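Local coordinates for protein tyrosine--tRNA ligase, mitochondrial (Emericella nidulans, PDB 5IHX) that probably joins L-tyrosine to tRNA(Tyr) in mitochondria at the expense of ATP, as a class I aminoacyl-tRNA synthetase, at residues M330-P335 with H357-E362. Residues are numbered along the deposited sequence; the frame is centred on the assembly and turned at random.
Sequences MFTFLP and HALAYE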
loop_
_atom_site.group_PDB
_atom_site.type_symbol
_atom_site.label_atom_id
_atom_site.label_comp_id
_atom_site.label_asym_id
_atom_site.label_seq_id
_atom_site.Cartn_x
_atom_site.Cartn_y
_atom_site.Cartn_z
ATOM N N MET A 330 0.188 13.422 37.107
ATOM C CA MET A 330 0.371 13.076 35.700
ATOM C C MET A 330 1.383 13.977 34.985
ATOM O O MET A 330 2.084 13.520 34.078
ATOM C CB MET A 330 -0.973 13.129 34.959
ATOM C CG MET A 330 -1.988 12.093 35.430
ATOM S SD MET A 330 -3.448 11.957 34.366
ATOM C CE MET A 330 -3.975 13.663 34.254
ATOM N N PHE A 331 1.448 15.250 35.376
ATOM C CA PHE A 331 2.246 16.238 34.644
ATOM C C PHE A 331 3.569 16.640 35.310
ATOM O O PHE A 331 4.292 17.473 34.770
ATOM C CB PHE A 331 1.417 17.505 34.410
ATOM C CG PHE A 331 0.373 17.359 33.341
ATOM C CD1 PHE A 331 0.735 17.342 32.004
ATOM C CD2 PHE A 331 -0.970 17.255 33.668
ATOM C CE1 PHE A 331 -0.220 17.216 31.014
ATOM C CE2 PHE A 331 -1.929 17.129 32.682
ATOM C CZ PHE A 331 -1.554 17.109 31.352
ATOM N N THR A 332 3.889 16.062 36.465
ATOM C CA THR A 332 5.128 16.415 37.164
ATOM C C THR A 332 5.846 15.184 37.705
ATOM O O THR A 332 5.278 14.092 37.758
ATOM C CB THR A 332 4.869 17.383 38.342
ATOM O OG1 THR A 332 4.545 16.636 39.522
ATOM C CG2 THR A 332 3.735 18.353 38.023
ATOM N N PHE A 333 7.103 15.384 38.101
ATOM C CA PHE A 333 7.912 14.349 38.746
ATOM C C PHE A 333 7.896 14.510 40.269
ATOM O O PHE A 333 8.682 13.877 40.972
ATOM C CB PHE A 333 9.359 14.399 38.233
ATOM C CG PHE A 333 9.579 13.699 36.909
ATOM C CD1 PHE A 333 10.860 13.598 36.385
ATOM C CD2 PHE A 333 8.523 13.166 36.182
ATOM C CE1 PHE A 333 11.085 12.969 35.174
ATOM C CE2 PHE A 333 8.745 12.532 34.971
ATOM C CZ PHE A 333 10.028 12.434 34.467
ATOM N N LEU A 334 7.004 15.360 40.769
ATOM C CA LEU A 334 6.875 15.582 42.206
ATOM C C LEU A 334 6.566 14.270 42.925
ATOM O O LEU A 334 5.657 13.547 42.518
ATOM C CB LEU A 334 5.776 16.605 42.501
ATOM C CG LEU A 334 6.074 18.077 42.208
ATOM C CD1 LEU A 334 4.792 18.883 42.265
ATOM C CD2 LEU A 334 7.092 18.638 43.194
ATOM N N PRO A 335 7.337 13.943 43.983
ATOM C CA PRO A 335 7.034 12.736 44.762
ATOM C C PRO A 335 5.620 12.750 45.336
ATOM O O PRO A 335 5.087 13.824 45.619
ATOM C CB PRO A 335 8.071 12.770 45.891
ATOM C CG PRO A 335 9.181 13.606 45.372
ATOM C CD PRO A 335 8.541 14.630 44.485
ATOM N N HIS A 357 -0.496 26.386 41.502
ATOM C CA HIS A 357 0.757 27.103 41.271
ATOM C C HIS A 357 1.944 26.148 41.220
ATOM O O HIS A 357 2.847 26.316 40.404
ATOM C CB HIS A 357 0.982 28.163 42.353
ATOM C CG HIS A 357 0.246 29.442 42.109
ATOM N ND1 HIS A 357 0.558 30.291 41.065
ATOM C CD2 HIS A 357 -0.785 30.023 42.764
ATOM C CE1 HIS A 357 -0.252 31.331 41.089
ATOM N NE2 HIS A 357 -1.078 31.196 42.114
ATOM N N ALA A 358 1.943 25.147 42.095
ATOM C CA ALA A 358 2.994 24.136 42.092
ATOM C C ALA A 358 2.962 23.349 40.783
ATOM O O ALA A 358 4.005 23.018 40.222
ATOM C CB ALA A 358 2.842 23.204 43.279
ATOM N N LEU A 359 1.757 23.061 40.302
ATOM C CA LEU A 359 1.575 22.338 39.048
ATOM C C LEU A 359 2.081 23.163 37.873
ATOM O O LEU A 359 2.817 22.666 37.021
ATOM C CB LEU A 359 0.100 21.989 38.840
ATOM C CG LEU A 359 -0.313 21.499 37.447
ATOM C CD1 LEU A 359 0.356 20.180 37.109
ATOM C CD2 LEU A 359 -1.828 21.382 37.350
ATOM N N ALA A 360 1.673 24.428 37.835
ATOM C CA ALA A 360 2.056 25.329 36.756
ATOM C C ALA A 360 3.565 25.530 36.718
ATOM O O ALA A 360 4.175 25.522 35.650
ATOM C CB ALA A 360 1.348 26.666 36.911
ATOM N N TYR A 361 4.166 25.710 37.890
ATOM C CA TYR A 361 5.598 25.952 37.975
ATOM C C TYR A 361 6.386 24.763 37.445
ATOM O O TYR A 361 7.281 24.921 36.613
ATOM C CB TYR A 361 6.013 26.249 39.419
ATOM C CG TYR A 361 7.487 26.566 39.563
ATOM C CD1 TYR A 361 7.940 27.877 39.544
ATOM C CD2 TYR A 361 8.425 25.551 39.707
ATOM C CE1 TYR A 361 9.286 28.170 39.669
ATOM C CE2 TYR A 361 9.768 25.832 39.832
ATOM C CZ TYR A 361 10.195 27.143 39.811
ATOM O OH TYR A 361 11.536 27.425 39.935
ATOM N N GLU A 362 6.049 23.574 37.935
ATOM C CA GLU A 362 6.752 22.360 37.547
ATOM C C GLU A 362 6.713 22.130 36.042
ATOM O O GLU A 362 7.738 21.832 35.429
ATOM C CB GLU A 362 6.162 21.148 38.270
ATOM C CG GLU A 362 6.545 21.061 39.738
ATOM C CD GLU A 362 8.033 20.834 39.936
ATOM O OE1 GLU A 362 8.619 21.480 40.830
ATOM O OE2 GLU A 362 8.615 20.006 39.199
#
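Thr332 turns its methyl, not its hydroxyl, to helix 354-368: CG2 lies 3.7 Å from CB of Glu362 and 3.9 Å from CD1 of Leu359, the Thr332 side chain crossing each of theirs at about a right angle. Leu359 CD1 also meets Phe331 CB at 3.9 Å, so a single leucine methyl touches two successive residues, a task suited to a branched apolar tip. With CG anti to its backbone N (chi1 167°), chi2 of 64° sets that methyl against the other segment. Leu334, also branched, lies along the stem of Glu362, its CD1 3.8 Å from Glu362 CG, while CD2 comes within 4.0 Å of the carboxylate atom OE1. No hydrogen bond crosses between the segments; the contact is van der Waals throughout.

The contact belongs to the all-helical region that follows the Rossmann-fold catalytic domain of this class I synthetase, and it joins the turn between helices 321-331 and 336-348 to helix 354-368. Thr332 OG1 accepts from Leu334 N at 3.0 Å, an ST turn, and donates to Leu328 O in the preceding helix. Threonine suits the place because one branch can serve the backbone while the other packs.

Glutamate likewise joins an aliphatic stem to a charge: beyond CG, a bend at chi2 (-65°) turns the buried carboxylate of Glu362 to Lys153, which forms a salt bridge with OE1 and probably stabilises the negative charge, and to His154 and Tyr150, both bonded to OE2, the tyrosine hydroxyl also pairing with Phe333 N. Leu359 also rests on Phe316 of helix 309-317, and Ala360, facing away from the turn, packs on the same helix.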